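PDB 5T3B: glycoside Hydrolase from Bacteroides plebeius, which belongs to glycoside hydrolase family 50 and probably hydrolyses glycosidic bonds in a polysaccharide, as the agarases of that family do. Local coordinates for residues 155-163 against 462-470; 390-398 against 404-415. All blocks are in the same frame, centred on the assembly; numbering follows the deposited sequence.

Contact 1: residues 155-163 against 462-470; sequences QFSEIGFHS and TKYMSDINW
Asn469 and Trp470 share one first torsion, CG anti to the carbonyl carbon (chi1 -69° and -67°), and in consecutive residues this sends two N-H groups to consecutive carbonyls, those of Ile159 and Glu158. Trp470 NE1 gives a hydrogen bond of 2.9 Å to Glu158 O; the oxygen lies in the indole plane, while the nitrogen sits well above the plane of the carbonyl. Asn469 ND2 donates to Ile159 O at 3.0 Å. The same ND2 rides over the centre of the Phe161 ring, 3.4 Å from CE2, with the amide stood almost upright on it (planes 80° apart), and Tyr419 OH is bonded to Asn469 OD1, so both ends of the amide are engaged. Gly160, at positive phi, closes helix 145-158 with a Schellman motif, and a side chain there would collide with Asn469 CB. Helix 145-158 comes after strand 120-126, with helix 135-141 in between, and helix 459-469 after strand 432-437; the two strands are parallel neighbours, consistent with closure of the (beta/alpha)8 barrel of this family. A leucine in place of Trp470 has no indole N-H, and Glu158 O would probably be left with the water that also bonds Ser466 OG, the carbonyl less firmly tied to the second helix. Apolar contacts complete the seam: Ile159 CD1 lies against Thr462 CG2 at 3.8 Å, and Ile159 CG2 meets Met465 CB at 4.0 Å. Met465 SD comes to the edge of the Phe161 ring, 3.7 Å from CE2, a Met-aromatic contact.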
# COMPACT_ATOMS: atom_id res chain seq x y z
N GLN A 155 -18.90 -9.98 2.28
CA GLN A 155 -17.93 -11.01 1.93
C GLN A 155 -16.53 -10.65 2.53
O GLN A 155 -15.86 -11.50 3.12
CB GLN A 155 -17.86 -11.14 0.39
CG GLN A 155 -16.84 -12.05 -0.19
CD GLN A 155 -16.92 -12.01 -1.72
OE1 GLN A 155 -16.66 -10.97 -2.30
NE2 GLN A 155 -17.34 -13.09 -2.35
N PHE A 156 -16.14 -9.41 2.31
CA PHE A 156 -14.85 -8.97 2.76
C PHE A 156 -14.81 -8.92 4.29
O PHE A 156 -13.83 -9.37 4.88
CB PHE A 156 -14.50 -7.58 2.19
CG PHE A 156 -14.27 -7.49 0.73
CD1 PHE A 156 -14.22 -8.57 -0.11
CD2 PHE A 156 -14.18 -6.28 0.16
CE1 PHE A 156 -14.01 -8.42 -1.44
CE2 PHE A 156 -13.95 -6.12 -1.19
CZ PHE A 156 -13.86 -7.21 -1.99
N SER A 157 -15.84 -8.34 4.93
CA SER A 157 -15.82 -8.30 6.37
C SER A 157 -15.70 -9.64 7.05
O SER A 157 -15.06 -9.77 8.10
CB SER A 157 -17.05 -7.53 6.92
OG SER A 157 -18.21 -8.28 6.76
N GLU A 158 -16.31 -10.63 6.46
CA GLU A 158 -16.24 -11.99 7.02
C GLU A 158 -14.83 -12.56 7.01
O GLU A 158 -14.54 -13.48 7.80
CB GLU A 158 -17.20 -12.93 6.25
CG GLU A 158 -18.65 -12.60 6.53
CD GLU A 158 -19.61 -13.26 5.51
OE1 GLU A 158 -19.13 -13.78 4.43
OE2 GLU A 158 -20.82 -13.24 5.77
N ILE A 159 -13.98 -12.06 6.09
CA ILE A 159 -12.60 -12.49 5.93
C ILE A 159 -11.68 -11.46 6.65
O ILE A 159 -10.47 -11.60 6.66
CB ILE A 159 -12.23 -12.56 4.37
CG1 ILE A 159 -13.12 -13.61 3.65
CG2 ILE A 159 -10.71 -12.90 4.09
CD1 ILE A 159 -13.11 -13.32 2.14
N GLY A 160 -12.25 -10.45 7.31
CA GLY A 160 -11.49 -9.43 8.03
C GLY A 160 -10.83 -8.37 7.17
O GLY A 160 -9.89 -7.73 7.63
N PHE A 161 -11.39 -8.14 5.97
CA PHE A 161 -11.02 -6.98 5.15
C PHE A 161 -12.13 -5.95 5.26
O PHE A 161 -13.30 -6.29 5.12
CB PHE A 161 -10.84 -7.38 3.68
CG PHE A 161 -9.62 -8.20 3.37
CD1 PHE A 161 -8.34 -7.63 3.32
CD2 PHE A 161 -9.71 -9.56 3.12
CE1 PHE A 161 -7.24 -8.39 2.99
CE2 PHE A 161 -8.63 -10.30 2.76
CZ PHE A 161 -7.37 -9.72 2.71
N HIS A 162 -11.72 -4.68 5.33
CA HIS A 162 -12.69 -3.58 5.56
C HIS A 162 -12.56 -2.39 4.68
O HIS A 162 -13.38 -1.49 4.74
CB HIS A 162 -12.66 -3.17 7.03
CG HIS A 162 -13.01 -4.30 7.98
ND1 HIS A 162 -14.32 -4.60 8.30
CD2 HIS A 162 -12.26 -5.25 8.58
CE1 HIS A 162 -14.32 -5.64 9.10
NE2 HIS A 162 -13.09 -6.09 9.25
N SER A 163 -11.49 -2.36 3.87
CA SER A 163 -11.23 -1.24 3.01
C SER A 163 -10.91 -1.67 1.58
O SER A 163 -10.42 -2.82 1.39
CB SER A 163 -10.06 -0.42 3.52
OG SER A 163 -10.23 0.04 4.84
N THR A 462 -8.58 -17.57 1.19
CA THR A 462 -9.34 -16.73 2.11
C THR A 462 -9.39 -17.35 3.51
O THR A 462 -9.49 -16.60 4.50
CB THR A 462 -10.70 -16.39 1.58
OG1 THR A 462 -11.49 -17.55 1.46
CG2 THR A 462 -10.65 -15.63 0.33
N LYS A 463 -9.31 -18.66 3.64
CA LYS A 463 -9.25 -19.29 4.95
C LYS A 463 -8.04 -18.80 5.70
O LYS A 463 -8.14 -18.38 6.87
CB LYS A 463 -9.22 -20.80 4.78
CG LYS A 463 -9.12 -21.64 6.10
CD LYS A 463 -7.66 -21.81 6.53
CE LYS A 463 -7.44 -22.82 7.64
NZ LYS A 463 -8.13 -22.39 8.86
N TYR A 464 -6.87 -18.89 5.05
CA TYR A 464 -5.64 -18.46 5.74
C TYR A 464 -5.60 -16.94 5.97
O TYR A 464 -5.04 -16.48 6.99
CB TYR A 464 -4.39 -18.92 4.98
CG TYR A 464 -4.27 -20.44 5.02
CD1 TYR A 464 -3.93 -21.10 6.18
CD2 TYR A 464 -4.62 -21.23 3.95
CE1 TYR A 464 -3.89 -22.45 6.25
CE2 TYR A 464 -4.64 -22.58 4.01
CZ TYR A 464 -4.24 -23.20 5.16
OH TYR A 464 -4.19 -24.60 5.22
N MET A 465 -6.16 -16.17 5.02
CA MET A 465 -6.27 -14.73 5.23
C MET A 465 -7.10 -14.41 6.45
O MET A 465 -6.73 -13.56 7.25
CB MET A 465 -6.90 -14.03 4.02
CG MET A 465 -6.05 -14.06 2.79
SD MET A 465 -7.07 -13.39 1.41
CE MET A 465 -5.86 -12.60 0.40
N SER A 466 -8.23 -15.12 6.59
CA SER A 466 -9.19 -14.88 7.70
C SER A 466 -8.47 -15.11 9.02
O SER A 466 -8.65 -14.35 9.99
CB SER A 466 -10.38 -15.83 7.59
OG SER A 466 -11.17 -15.60 6.44
N ASP A 467 -7.70 -16.22 9.12
CA ASP A 467 -7.09 -16.57 10.37
C ASP A 467 -6.16 -15.44 10.88
O ASP A 467 -6.12 -15.12 12.06
CB ASP A 467 -6.33 -17.89 10.26
CG ASP A 467 -7.27 -19.08 10.11
OD1 ASP A 467 -8.46 -19.03 10.56
OD2 ASP A 467 -6.74 -20.07 9.57
N ILE A 468 -5.42 -14.81 9.94
CA ILE A 468 -4.65 -13.62 10.30
C ILE A 468 -5.54 -12.41 10.60
O ILE A 468 -5.43 -11.76 11.64
CB ILE A 468 -3.61 -13.26 9.21
CG1 ILE A 468 -2.57 -14.35 9.06
CG2 ILE A 468 -3.04 -11.85 9.39
CD1 ILE A 468 -1.51 -14.28 10.14
N ASN A 469 -6.39 -12.10 9.64
CA ASN A 469 -7.10 -10.83 9.65
C ASN A 469 -8.00 -10.71 10.86
O ASN A 469 -8.15 -9.63 11.44
CB ASN A 469 -7.93 -10.65 8.40
CG ASN A 469 -7.08 -10.46 7.18
OD1 ASN A 469 -5.89 -10.26 7.20
ND2 ASN A 469 -7.78 -10.48 6.04
N TRP A 470 -8.61 -11.83 11.26
CA TRP A 470 -9.47 -11.80 12.45
C TRP A 470 -8.69 -11.55 13.74
O TRP A 470 -9.25 -11.15 14.74
CB TRP A 470 -10.13 -13.16 12.64
CG TRP A 470 -11.12 -13.58 11.62
CD1 TRP A 470 -11.78 -12.81 10.70
CD2 TRP A 470 -11.61 -14.92 11.44
NE1 TRP A 470 -12.66 -13.58 9.99
CE2 TRP A 470 -12.56 -14.89 10.40
CE3 TRP A 470 -11.29 -16.15 12.04
CZ2 TRP A 470 -13.21 -16.07 9.96
CZ3 TRP A 470 -11.91 -17.29 11.58
CH2 TRP A 470 -12.84 -17.26 10.57
O HOH W 1 -13.86 -16.26 6.46

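Contact 2: residues 390-398 against 404-415. With EDO (1,2-ethanediol), chain G; EDO (1,2-ethanediol), chain J.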
# COMPACT_ATOMS: atom_id res chain seq x y z
N PHE A 390 0.89 -6.32 -2.11
CA PHE A 390 1.68 -7.52 -1.98
C PHE A 390 0.75 -8.67 -2.42
O PHE A 390 -0.47 -8.54 -2.31
CB PHE A 390 2.24 -7.73 -0.59
CG PHE A 390 1.23 -8.17 0.43
CD1 PHE A 390 0.28 -7.26 0.90
CD2 PHE A 390 1.23 -9.44 0.96
CE1 PHE A 390 -0.69 -7.66 1.81
CE2 PHE A 390 0.27 -9.83 1.89
CZ PHE A 390 -0.70 -8.95 2.32
N TYR A 391 1.35 -9.76 -2.93
CA TYR A 391 0.62 -10.99 -3.26
C TYR A 391 1.59 -12.04 -3.72
O TYR A 391 2.75 -11.76 -4.01
CB TYR A 391 -0.43 -10.76 -4.39
CG TYR A 391 0.10 -10.40 -5.72
CD1 TYR A 391 0.56 -9.12 -6.05
CD2 TYR A 391 0.19 -11.34 -6.74
CE1 TYR A 391 1.06 -8.82 -7.28
CE2 TYR A 391 0.71 -11.02 -7.95
CZ TYR A 391 1.18 -9.78 -8.23
OH TYR A 391 1.74 -9.47 -9.48
N THR A 392 1.05 -13.26 -3.85
CA THR A 392 1.61 -14.34 -4.65
C THR A 392 0.59 -14.86 -5.61
O THR A 392 -0.62 -14.61 -5.44
CB THR A 392 2.15 -15.49 -3.78
OG1 THR A 392 1.08 -16.06 -3.03
CG2 THR A 392 3.26 -15.01 -2.87
N LYS A 393 1.09 -15.60 -6.61
CA LYS A 393 0.26 -16.22 -7.66
C LYS A 393 0.33 -17.73 -7.47
O LYS A 393 1.38 -18.28 -7.14
CB LYS A 393 0.91 -15.94 -9.02
CG LYS A 393 1.11 -14.50 -9.37
CD LYS A 393 2.14 -14.33 -10.52
CE LYS A 393 2.51 -12.89 -10.83
NZ LYS A 393 3.60 -12.93 -11.86
N GLY A 394 -0.75 -18.42 -7.79
CA GLY A 394 -0.80 -19.90 -7.71
C GLY A 394 -0.61 -20.58 -9.05
O GLY A 394 -1.34 -20.34 -10.01
N GLU A 395 0.35 -21.49 -9.11
CA GLU A 395 0.61 -22.26 -10.31
C GLU A 395 -0.54 -23.21 -10.65
O GLU A 395 -0.81 -23.48 -11.83
CB GLU A 395 1.91 -23.06 -10.10
CG GLU A 395 2.27 -23.97 -11.25
CD GLU A 395 3.63 -24.68 -10.98
OE1 GLU A 395 3.69 -25.50 -10.01
OE2 GLU A 395 4.58 -24.47 -11.77
N ASP A 396 -1.26 -23.63 -9.63
CA ASP A 396 -2.40 -24.51 -9.78
C ASP A 396 -3.51 -23.98 -10.64
O ASP A 396 -4.32 -24.74 -11.18
CB ASP A 396 -3.01 -24.94 -8.39
CG ASP A 396 -3.51 -23.79 -7.51
OD1 ASP A 396 -3.27 -22.61 -7.78
OD2 ASP A 396 -4.23 -24.13 -6.44
N THR A 397 -3.57 -22.68 -10.81
CA THR A 397 -4.58 -22.07 -11.67
C THR A 397 -4.33 -22.36 -13.14
O THR A 397 -5.23 -22.17 -13.97
CB THR A 397 -4.64 -20.55 -11.44
OG1 THR A 397 -3.42 -19.94 -11.90
CG2 THR A 397 -5.03 -20.19 -10.04
N LYS A 398 -3.08 -22.67 -13.46
CA LYS A 398 -2.64 -22.93 -14.83
C LYS A 398 -2.66 -21.69 -15.73
O LYS A 398 -2.46 -21.76 -16.94
CB LYS A 398 -3.31 -24.13 -15.48
CG LYS A 398 -3.11 -25.41 -14.58
CD LYS A 398 -3.58 -26.70 -15.20
CE LYS A 398 -3.60 -27.82 -14.17
NZ LYS A 398 -2.21 -28.27 -14.01
N GLY A 404 3.39 -9.15 -13.64
CA GLY A 404 3.42 -8.72 -12.25
C GLY A 404 4.57 -9.33 -11.48
O GLY A 404 5.06 -10.43 -11.81
N ALA A 405 4.92 -8.65 -10.39
CA ALA A 405 6.05 -9.00 -9.60
C ALA A 405 5.80 -10.01 -8.47
O ALA A 405 6.73 -10.50 -7.88
CB ALA A 405 6.68 -7.74 -9.02
N GLY A 406 4.55 -10.34 -8.19
CA GLY A 406 4.29 -11.28 -7.15
C GLY A 406 4.88 -12.64 -7.45
O GLY A 406 4.81 -13.10 -8.61
N PHE A 407 5.46 -13.29 -6.45
CA PHE A 407 6.04 -14.59 -6.70
C PHE A 407 4.99 -15.66 -6.99
O PHE A 407 3.84 -15.53 -6.55
CB PHE A 407 6.89 -15.03 -5.52
CG PHE A 407 8.06 -14.13 -5.18
CD1 PHE A 407 8.83 -13.52 -6.11
CD2 PHE A 407 8.38 -14.01 -3.86
CE1 PHE A 407 9.99 -12.80 -5.74
CE2 PHE A 407 9.47 -13.31 -3.47
CZ PHE A 407 10.30 -12.75 -4.39
N VAL A 408 5.42 -16.70 -7.68
CA VAL A 408 4.57 -17.86 -7.93
C VAL A 408 4.83 -18.95 -6.88
O VAL A 408 5.98 -19.29 -6.61
CB VAL A 408 4.87 -18.46 -9.31
CG1 VAL A 408 3.99 -19.68 -9.59
CG2 VAL A 408 4.71 -17.41 -10.40
N VAL A 409 3.75 -19.46 -6.30
CA VAL A 409 3.78 -20.56 -5.37
C VAL A 409 2.97 -21.71 -5.98
O VAL A 409 2.35 -21.54 -7.03
CB VAL A 409 3.30 -20.18 -3.96
CG1 VAL A 409 4.23 -19.15 -3.32
CG2 VAL A 409 1.88 -19.68 -3.97
N ARG A 410 3.01 -22.87 -5.35
CA ARG A 410 2.44 -24.03 -6.05
C ARG A 410 0.92 -24.01 -6.17
O ARG A 410 0.36 -24.51 -7.15
CB ARG A 410 2.88 -25.33 -5.39
CG ARG A 410 4.36 -25.63 -5.49
CD ARG A 410 4.80 -25.89 -6.89
NE ARG A 410 6.19 -26.37 -6.90
CZ ARG A 410 6.88 -26.56 -7.99
NH1 ARG A 410 6.35 -26.34 -9.19
NH2 ARG A 410 8.12 -26.99 -7.89
N ASP A 411 0.22 -23.52 -5.13
CA ASP A 411 -1.24 -23.68 -5.06
C ASP A 411 -1.84 -22.65 -4.14
O ASP A 411 -1.11 -21.84 -3.53
CB ASP A 411 -1.59 -25.10 -4.71
CG ASP A 411 -1.09 -25.54 -3.42
OD1 ASP A 411 -0.79 -24.70 -2.53
OD2 ASP A 411 -0.95 -26.78 -3.20
N GLN A 412 -3.16 -22.66 -4.04
CA GLN A 412 -3.85 -21.65 -3.23
C GLN A 412 -3.51 -21.76 -1.75
O GLN A 412 -3.38 -20.74 -1.08
CB GLN A 412 -5.37 -21.71 -3.44
CG GLN A 412 -5.79 -21.49 -4.89
CD GLN A 412 -5.27 -20.20 -5.46
OE1 GLN A 412 -4.62 -20.14 -6.56
NE2 GLN A 412 -5.55 -19.19 -4.77
N GLN A 413 -3.36 -22.98 -1.26
CA GLN A 413 -2.95 -23.14 0.14
C GLN A 413 -1.62 -22.42 0.38
O GLN A 413 -1.47 -21.75 1.39
CB GLN A 413 -2.85 -24.61 0.55
CG GLN A 413 -2.30 -24.80 1.93
CD GLN A 413 -2.30 -26.25 2.34
OE1 GLN A 413 -1.75 -27.11 1.66
NE2 GLN A 413 -2.90 -26.49 3.47
N ASN A 414 -0.68 -22.55 -0.53
CA ASN A 414 0.62 -21.91 -0.35
C ASN A 414 0.51 -20.39 -0.53
O ASN A 414 1.33 -19.67 0.08
CB ASN A 414 1.68 -22.57 -1.22
CG ASN A 414 2.16 -23.88 -0.61
OD1 ASN A 414 3.03 -23.88 0.26
ND2 ASN A 414 1.61 -24.95 -1.02
N ARG A 415 -0.43 -19.89 -1.34
CA ARG A 415 -0.69 -18.48 -1.33
C ARG A 415 -1.12 -18.05 0.07
O ARG A 415 -0.77 -16.93 0.53
CB ARG A 415 -1.74 -18.05 -2.37
CG ARG A 415 -1.40 -18.31 -3.82
CD ARG A 415 -2.55 -17.95 -4.71
NE ARG A 415 -2.64 -16.51 -4.91
CZ ARG A 415 -3.76 -15.88 -5.28
NH1 ARG A 415 -4.96 -16.44 -5.31
NH2 ARG A 415 -3.66 -14.60 -5.60
C1 EDO G . 1.70 -5.83 -9.68
O1 EDO G . 1.37 -6.96 -10.29
C2 EDO G . 3.15 -5.91 -9.32
O2 EDO G . 4.07 -6.00 -10.44
C1 EDO J . 4.39 -6.35 -16.49
O1 EDO J . 4.70 -7.51 -15.71
C2 EDO J . 2.92 -6.25 -16.23
O2 EDO J . 2.79 -6.00 -14.81
O HOH W 2 5.46 -12.05 -3.85
O HOH W 3 -0.09 -14.58 -1.01
O HOH W 4 5.92 -14.14 -10.74
O HOH W 5 1.44 -26.40 -8.84
O HOH W 6 6.57 -26.00 -12.31
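Lys393 runs back along the backbone of 404-408, its chain extended beyond CG. CB passes 3.9 Å from Phe407 O, CG lies near that oxygen and 4.0 Å from Gly406 O, and CD touches Gly406 O and, 4.0 Å away, Val408 CG2. CE closes to 3.2 Å from Gly406 O, and NZ ends the path with a 2.9 Å hydrogen bond to Gly404 O, approached from above the carbonyl plane. The ammonium shares its three protons among Gly404 O, Asn401 O, Ser403 O and a water that also bonds Gly406 O. In the backbone, Lys393 N to Phe407 O and Val409 N to Lys393 O are the bonds of a parallel bridge between strands 385-394 and 407-409; strand 407-409 also pairs, antiparallel, with strand 39-48, and so lies between that strand and strand 385-394. Arg415 grips Thr392 O side-on from the start of helix 412-427, with NE at 2.8 Å and NH2 at 3.0 Å, the oxygen lying in the guanidinium plane. Farther along, Glu395 OE1 receives Arg410 NH1 at 2.9 Å on its syn side, while Arg410 NE turns to Glu46. Over one face of the Tyr391 ring sits Gly406 CA, a CH-pi contact. Glu395 thus meets its arginine as charge against charge, whereas Lys393 and Arg415 are bound here through backbone oxygens, whose combined dipoles are likely to stabilise the two buried cations.

Contact 1 is the more buried of the two and joins parts of the chain almost 300 residues apart; contact 2, nested within that loop, joins near neighbours in sequence and is only partly buried. Their chemistry differs accordingly: contact 1 brings two helix ends together with neutral N-H donors and apolar side chains, while contact 2 is built on paired strand backbones and charged groups, with several bridging waters, against one in contact 1. Helix 412-427 stands between them. It begins in contact 2, and its Tyr419 packs on Phe161 and Met465 of contact 1. A probable hydrogen bond of 2.9 Å from Gln413 NE2 to Tyr464 OH makes the connection direct.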